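Long-range contacts in peptidoglycan D,D-transpeptidase PbpA (Mycobacterium tuberculosis, PDB 3UN7), which probably cross-links the peptide stems of cell-wall peptidoglycan as a penicillin-binding serine transpeptidase and takes part in regulating cell length: residues 132-136 and 317-322; 146-152 and 179-185. All coordinates share one frame; numbering follows the deposited sequence.

Both contacts sit on one face of the five-stranded antiparallel sheet of the transpeptidase domain, on two neighbouring strands. Contact 1 packs strand 131-136 against the start of helix 317-328, close to the centre of the chain, and is wholly apolar. Contact 2 lies about 12 Å away between centres, where the edge strand 143-149 runs out into a loop; it is also largely buried, but with partly exposed residues at its loop end, and its chemistry is mixed, with a serine, an arginine and a bound water. The two are joined directly: Val-133 O probably accepts from Val-147 N, and Leu-318 N probably donates to Ala-184 O.

Contact 1 (132-136 and 317-322); sequences AVVAL and PLANAE
Val-134 sits in the middle of this contact, its two methyls pressed against the first turn of helix 317-328. With chi1 at 175°, CG1 lies anti to the backbone N and reaches two partners at once, Ala-321 CB at 3.7 Å and CD1 of Leu-318. The other methyl, CG2, turns to the backbone at the start of the helix and lies 4.0 Å from Pro-317 C. Two positions to either side along the strand, Ala-132 and Leu-136 also point toward the helix. The small Ala-132 meets the proline ring, CB to Pro-317 CG at 3.8 Å. Leu-136 holds its CG anti to its own carbonyl carbon (chi1 -59°), and its methyls part company: CD1 rests on the helix backbone, 3.7 Å from Glu-322 N, while CD2 meets Leu-318 CD1 at 3.8 Å. These two leucines cross at about a right angle, and Leu-318 CD1 touches both Val-134 CG1 and Leu-136 CD2. Ala-321, one turn on from Pro-317, has only a CB to offer, and the strand's branched side chains close over it. The axes of the segments 132-136 and 317-322 come within 7.9 Å of each other, their directions 37° apart. On the other face of the strand, Val-133 and Ala-135 pack on helix 446-458, so the sheet is layered between helices. Asn-320 does not face the strand; its ND2 bonds to Thr-194 OG1, next to the probable acylated serine, Ser-193. Across the interface itself everything is carbon against carbon or backbone, which implies that shape fit and burial of methyls, not polar pairing, hold helix to sheet.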
loop_
_atom_site.group_PDB
_atom_site.type_symbol
_atom_site.label_atom_id
_atom_site.label_comp_id
_atom_site.label_asym_id
_atom_site.label_seq_id
_atom_site.Cartn_x
_atom_site.Cartn_y
_atom_site.Cartn_z
ATOM N N ALA A 132 4.455 -3.040 -5.468
ATOM C CA ALA A 132 3.062 -2.699 -5.229
ATOM C C ALA A 132 2.801 -1.205 -5.305
ATOM O O ALA A 132 3.716 -0.387 -5.132
ATOM C CB ALA A 132 2.579 -3.273 -3.881
ATOM N N VAL A 133 1.551 -0.861 -5.607
ATOM C CA VAL A 133 1.080 0.507 -5.551
ATOM C C VAL A 133 -0.265 0.540 -4.823
ATOM O O VAL A 133 -1.156 -0.273 -5.091
ATOM C CB VAL A 133 0.900 1.128 -6.967
ATOM C CG1 VAL A 133 0.290 2.528 -6.873
ATOM C CG2 VAL A 133 2.233 1.161 -7.734
ATOM N N VAL A 134 -0.413 1.483 -3.905
ATOM C CA VAL A 134 -1.666 1.650 -3.182
ATOM C C VAL A 134 -2.035 3.111 -3.269
ATOM O O VAL A 134 -1.172 3.993 -3.101
ATOM C CB VAL A 134 -1.554 1.247 -1.677
ATOM C CG1 VAL A 134 -2.862 1.556 -0.943
ATOM C CG2 VAL A 134 -1.219 -0.232 -1.533
ATOM N N ALA A 135 -3.313 3.372 -3.522
ATOM C CA ALA A 135 -3.845 4.714 -3.482
ATOM C C ALA A 135 -5.056 4.729 -2.557
ATOM O O ALA A 135 -5.914 3.841 -2.599
ATOM C CB ALA A 135 -4.205 5.217 -4.893
ATOM N N LEU A 136 -5.089 5.737 -1.700
ATOM C CA LEU A 136 -6.136 5.878 -0.694
ATOM C C LEU A 136 -6.717 7.269 -0.802
ATOM O O LEU A 136 -6.025 8.217 -1.195
ATOM C CB LEU A 136 -5.566 5.691 0.722
ATOM C CG LEU A 136 -4.881 4.360 1.080
ATOM C CD1 LEU A 136 -4.357 4.400 2.512
ATOM C CD2 LEU A 136 -5.850 3.170 0.907
ATOM N N PRO A 317 2.859 -2.202 1.947
ATOM C CA PRO A 317 2.617 -0.982 1.169
ATOM C C PRO A 317 1.329 -0.233 1.568
ATOM O O PRO A 317 1.337 0.988 1.628
ATOM C CB PRO A 317 2.563 -1.491 -0.270
ATOM C CG PRO A 317 3.537 -2.695 -0.238
ATOM C CD PRO A 317 3.200 -3.353 1.088
ATOM N N LEU A 318 0.246 -0.952 1.856
ATOM C CA LEU A 318 -0.958 -0.300 2.372
ATOM C C LEU A 318 -0.715 0.499 3.668
ATOM O O LEU A 318 -1.226 1.615 3.811
ATOM C CB LEU A 318 -2.077 -1.319 2.586
ATOM C CG LEU A 318 -3.365 -0.806 3.236
ATOM C CD1 LEU A 318 -4.062 0.200 2.340
ATOM C CD2 LEU A 318 -4.326 -1.959 3.614
ATOM N N ALA A 319 0.024 -0.083 4.618
ATOM C CA ALA A 319 0.368 0.635 5.863
ATOM C C ALA A 319 1.190 1.908 5.584
ATOM O O ALA A 319 0.974 2.941 6.218
ATOM C CB ALA A 319 1.095 -0.294 6.844
ATOM N N ASN A 320 2.119 1.848 4.627
ATOM C CA ASN A 320 2.870 3.056 4.269
ATOM C C ASN A 320 1.970 4.104 3.583
ATOM O O ASN A 320 2.106 5.288 3.870
ATOM C CB ASN A 320 4.141 2.741 3.459
ATOM C CG ASN A 320 5.403 3.420 4.033
ATOM O OD1 ASN A 320 5.325 4.255 4.934
ATOM N ND2 ASN A 320 6.568 3.067 3.489
ATOM N N ALA A 321 1.049 3.688 2.709
ATOM C CA ALA A 321 0.042 4.620 2.141
ATOM C C ALA A 321 -0.796 5.245 3.243
ATOM O O ALA A 321 -1.134 6.428 3.169
ATOM C CB ALA A 321 -0.887 3.921 1.118
ATOM N N GLU A 322 -1.121 4.436 4.255
ATOM C CA GLU A 322 -1.935 4.864 5.396
ATOM C C GLU A 322 -1.245 5.956 6.245
ATOM O O GLU A 322 -1.902 6.890 6.728
ATOM C CB GLU A 322 -2.275 3.648 6.277
ATOM C CG GLU A 322 -3.774 3.448 6.554
ATOM C CD GLU A 322 -4.091 2.111 7.238
ATOM O OE1 GLU A 322 -3.632 1.061 6.727
ATOM O OE2 GLU A 322 -4.801 2.103 8.277
#

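Contact 2 (146-152 and 179-185); sequences LVSSPSY and PLTNRAI
The end of the edge strand 143-149 and the turn that follows it pair here with the loop leading from helix 162-174 to helix 196-205, the helix that follows the probable nucleophile, Ser-193. Ser-148 is the polar centre. Its OG, anti to the backbone N (chi1 -168°), accepts from Arg-183 N at 2.8 Å with an N-H...O angle of 155°, and gives its own proton to a water 2.6 Å away. That water also donates to Pro-150 O and Thr-181 O and accepts from Arg-183 NH2 at 2.9 Å, at the edge of the guanidinium and in its plane. Four bonds thus tie both segments to one water. Over a face of the same guanidinium lies Pro-150 CD, while NE forms a salt bridge with Glu-432. Further along, Leu-180 CD2 stands 3.7 Å from the centroid of the Tyr-152 ring, almost on its normal, a CH-pi contact; Pro-179 O lies at the edge of that ring. At the other end Leu-146 CD1 packs on Ala-184 CB at 3.6 Å and on Ile-185 CG2. A cis peptide before Pro-150 turns the chain beyond the strand. Apolar at both ends, with a bridging water between, this is a strand-to-loop junction at the sheet edge of a penicillin-binding transpeptidase domain.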
loop_
_atom_site.group_PDB
_atom_site.type_symbol
_atom_site.label_atom_id
_atom_site.label_comp_id
_atom_site.label_asym_id
_atom_site.label_seq_id
_atom_site.Cartn_x
_atom_site.Cartn_y
_atom_site.Cartn_z
ATOM N N LEU A 146 -5.166 -0.806 -5.705
ATOM C CA LEU A 146 -4.458 -1.857 -5.011
ATOM C C LEU A 146 -3.774 -2.658 -6.109
ATOM O O LEU A 146 -4.388 -3.511 -6.734
ATOM C CB LEU A 146 -5.450 -2.718 -4.227
ATOM C CG LEU A 146 -4.928 -3.560 -3.067
ATOM C CD1 LEU A 146 -4.440 -2.663 -1.922
ATOM C CD2 LEU A 146 -6.050 -4.507 -2.578
ATOM N N VAL A 147 -2.525 -2.313 -6.379
ATOM C CA VAL A 147 -1.763 -2.883 -7.493
ATOM C C VAL A 147 -0.630 -3.753 -6.972
ATOM O O VAL A 147 0.069 -3.373 -6.043
ATOM C CB VAL A 147 -1.214 -1.792 -8.430
ATOM C CG1 VAL A 147 -0.362 -2.411 -9.543
ATOM C CG2 VAL A 147 -2.372 -0.999 -9.060
ATOM N N SER A 148 -0.472 -4.935 -7.560
ATOM C CA SER A 148 0.653 -5.814 -7.225
ATOM C C SER A 148 1.286 -6.284 -8.530
ATOM O O SER A 148 0.585 -6.479 -9.531
ATOM C CB SER A 148 0.182 -6.994 -6.361
ATOM O OG SER A 148 1.290 -7.697 -5.809
ATOM N N SER A 149 2.609 -6.434 -8.535
ATOM C CA SER A 149 3.338 -6.785 -9.752
ATOM C C SER A 149 4.530 -7.685 -9.372
ATOM O O SER A 149 5.208 -7.417 -8.377
ATOM C CB SER A 149 3.797 -5.508 -10.467
ATOM O OG SER A 149 4.438 -5.770 -11.703
ATOM N N PRO A 150 4.759 -8.786 -10.115
ATOM C CA PRO A 150 3.981 -9.292 -11.248
ATOM C C PRO A 150 2.611 -9.757 -10.753
ATOM O O PRO A 150 2.422 -9.928 -9.552
ATOM C CB PRO A 150 4.810 -10.493 -11.744
ATOM C CG PRO A 150 5.585 -10.947 -10.530
ATOM C CD PRO A 150 5.911 -9.659 -9.805
ATOM N N SER A 151 1.664 -9.931 -11.668
ATOM C CA SER A 151 0.352 -10.457 -11.311
ATOM C C SER A 151 0.112 -11.709 -12.149
ATOM O O SER A 151 1.035 -12.207 -12.786
ATOM C CB SER A 151 -0.723 -9.401 -11.538
ATOM O OG SER A 151 -1.937 -9.762 -10.895
ATOM N N TYR A 152 -1.113 -12.219 -12.145
ATOM C CA TYR A 152 -1.445 -13.458 -12.834
ATOM C C TYR A 152 -2.829 -13.309 -13.445
ATOM O O TYR A 152 -3.547 -12.361 -13.140
ATOM C CB TYR A 152 -1.436 -14.635 -11.855
ATOM C CG TYR A 152 -2.567 -14.586 -10.869
ATOM C CD1 TYR A 152 -3.728 -15.347 -11.071
ATOM C CD2 TYR A 152 -2.509 -13.749 -9.754
ATOM C CE1 TYR A 152 -4.796 -15.273 -10.190
ATOM C CE2 TYR A 152 -3.569 -13.679 -8.863
ATOM C CZ TYR A 152 -4.709 -14.436 -9.091
ATOM O OH TYR A 152 -5.750 -14.374 -8.196
ATOM N N PRO A 179 3.645 -14.465 -8.326
ATOM C CA PRO A 179 2.617 -13.513 -8.799
ATOM C C PRO A 179 1.257 -13.664 -8.105
ATOM O O PRO A 179 0.452 -12.741 -8.133
ATOM C CB PRO A 179 2.528 -13.799 -10.292
ATOM C CG PRO A 179 3.006 -15.191 -10.439
ATOM C CD PRO A 179 4.004 -15.454 -9.358
ATOM N N LEU A 180 1.024 -14.799 -7.451
ATOM C CA LEU A 180 -0.182 -14.976 -6.656
ATOM C C LEU A 180 -0.210 -14.053 -5.437
ATOM O O LEU A 180 -1.277 -13.724 -4.913
ATOM C CB LEU A 180 -0.325 -16.445 -6.238
ATOM C CG LEU A 180 -0.811 -17.408 -7.337
ATOM C CD1 LEU A 180 -0.696 -18.847 -6.845
ATOM C CD2 LEU A 180 -2.263 -17.113 -7.738
ATOM N N THR A 181 0.968 -13.655 -4.961
ATOM C CA THR A 181 1.049 -12.806 -3.772
ATOM C C THR A 181 0.446 -11.418 -4.053
ATOM O O THR A 181 0.753 -10.779 -5.077
ATOM C CB THR A 181 2.501 -12.718 -3.237
ATOM O OG1 THR A 181 2.987 -14.046 -2.994
ATOM C CG2 THR A 181 2.570 -11.939 -1.920
ATOM N N ASN A 182 -0.449 -10.977 -3.168
ATOM C CA ASN A 182 -0.921 -9.608 -3.222
ATOM C C ASN A 182 0.053 -8.801 -2.375
ATOM O O ASN A 182 -0.095 -8.704 -1.159
ATOM C CB ASN A 182 -2.362 -9.479 -2.701
ATOM C CG ASN A 182 -2.871 -8.063 -2.777
ATOM O OD1 ASN A 182 -2.084 -7.126 -2.923
ATOM N ND2 ASN A 182 -4.189 -7.887 -2.678
ATOM N N ARG A 183 1.071 -8.257 -3.039
ATOM C CA ARG A 183 2.160 -7.542 -2.379
ATOM C C ARG A 183 1.705 -6.279 -1.645
ATOM O O ARG A 183 2.377 -5.832 -0.719
ATOM C CB ARG A 183 3.251 -7.192 -3.399
ATOM C CG ARG A 183 4.059 -8.402 -3.825
ATOM C CD ARG A 183 5.092 -8.118 -4.931
ATOM N NE ARG A 183 6.138 -9.144 -4.892
ATOM C CZ ARG A 183 6.039 -10.366 -5.413
ATOM N NH1 ARG A 183 7.059 -11.207 -5.268
ATOM N NH2 ARG A 183 4.937 -10.760 -6.067
ATOM N N ALA A 184 0.582 -5.703 -2.063
ATOM C CA ALA A 184 0.078 -4.464 -1.468
ATOM C C ALA A 184 -0.364 -4.638 -0.009
ATOM O O ALA A 184 -0.270 -3.698 0.781
ATOM C CB ALA A 184 -1.075 -3.930 -2.284
ATOM N N ILE A 185 -0.853 -5.832 0.329
ATOM C CA ILE A 185 -1.454 -6.083 1.663
ATOM C C ILE A 185 -0.986 -7.334 2.388
ATOM O O ILE A 185 -1.217 -7.457 3.580
ATOM C CB ILE A 185 -2.990 -6.146 1.604
ATOM C CG1 ILE A 185 -3.481 -7.324 0.724
ATOM C CG2 ILE A 185 -3.552 -4.812 1.134
ATOM C CD1 ILE A 185 -5.000 -7.594 0.820
HETATM O O HOH W 1 2.365 -9.754 -6.930
#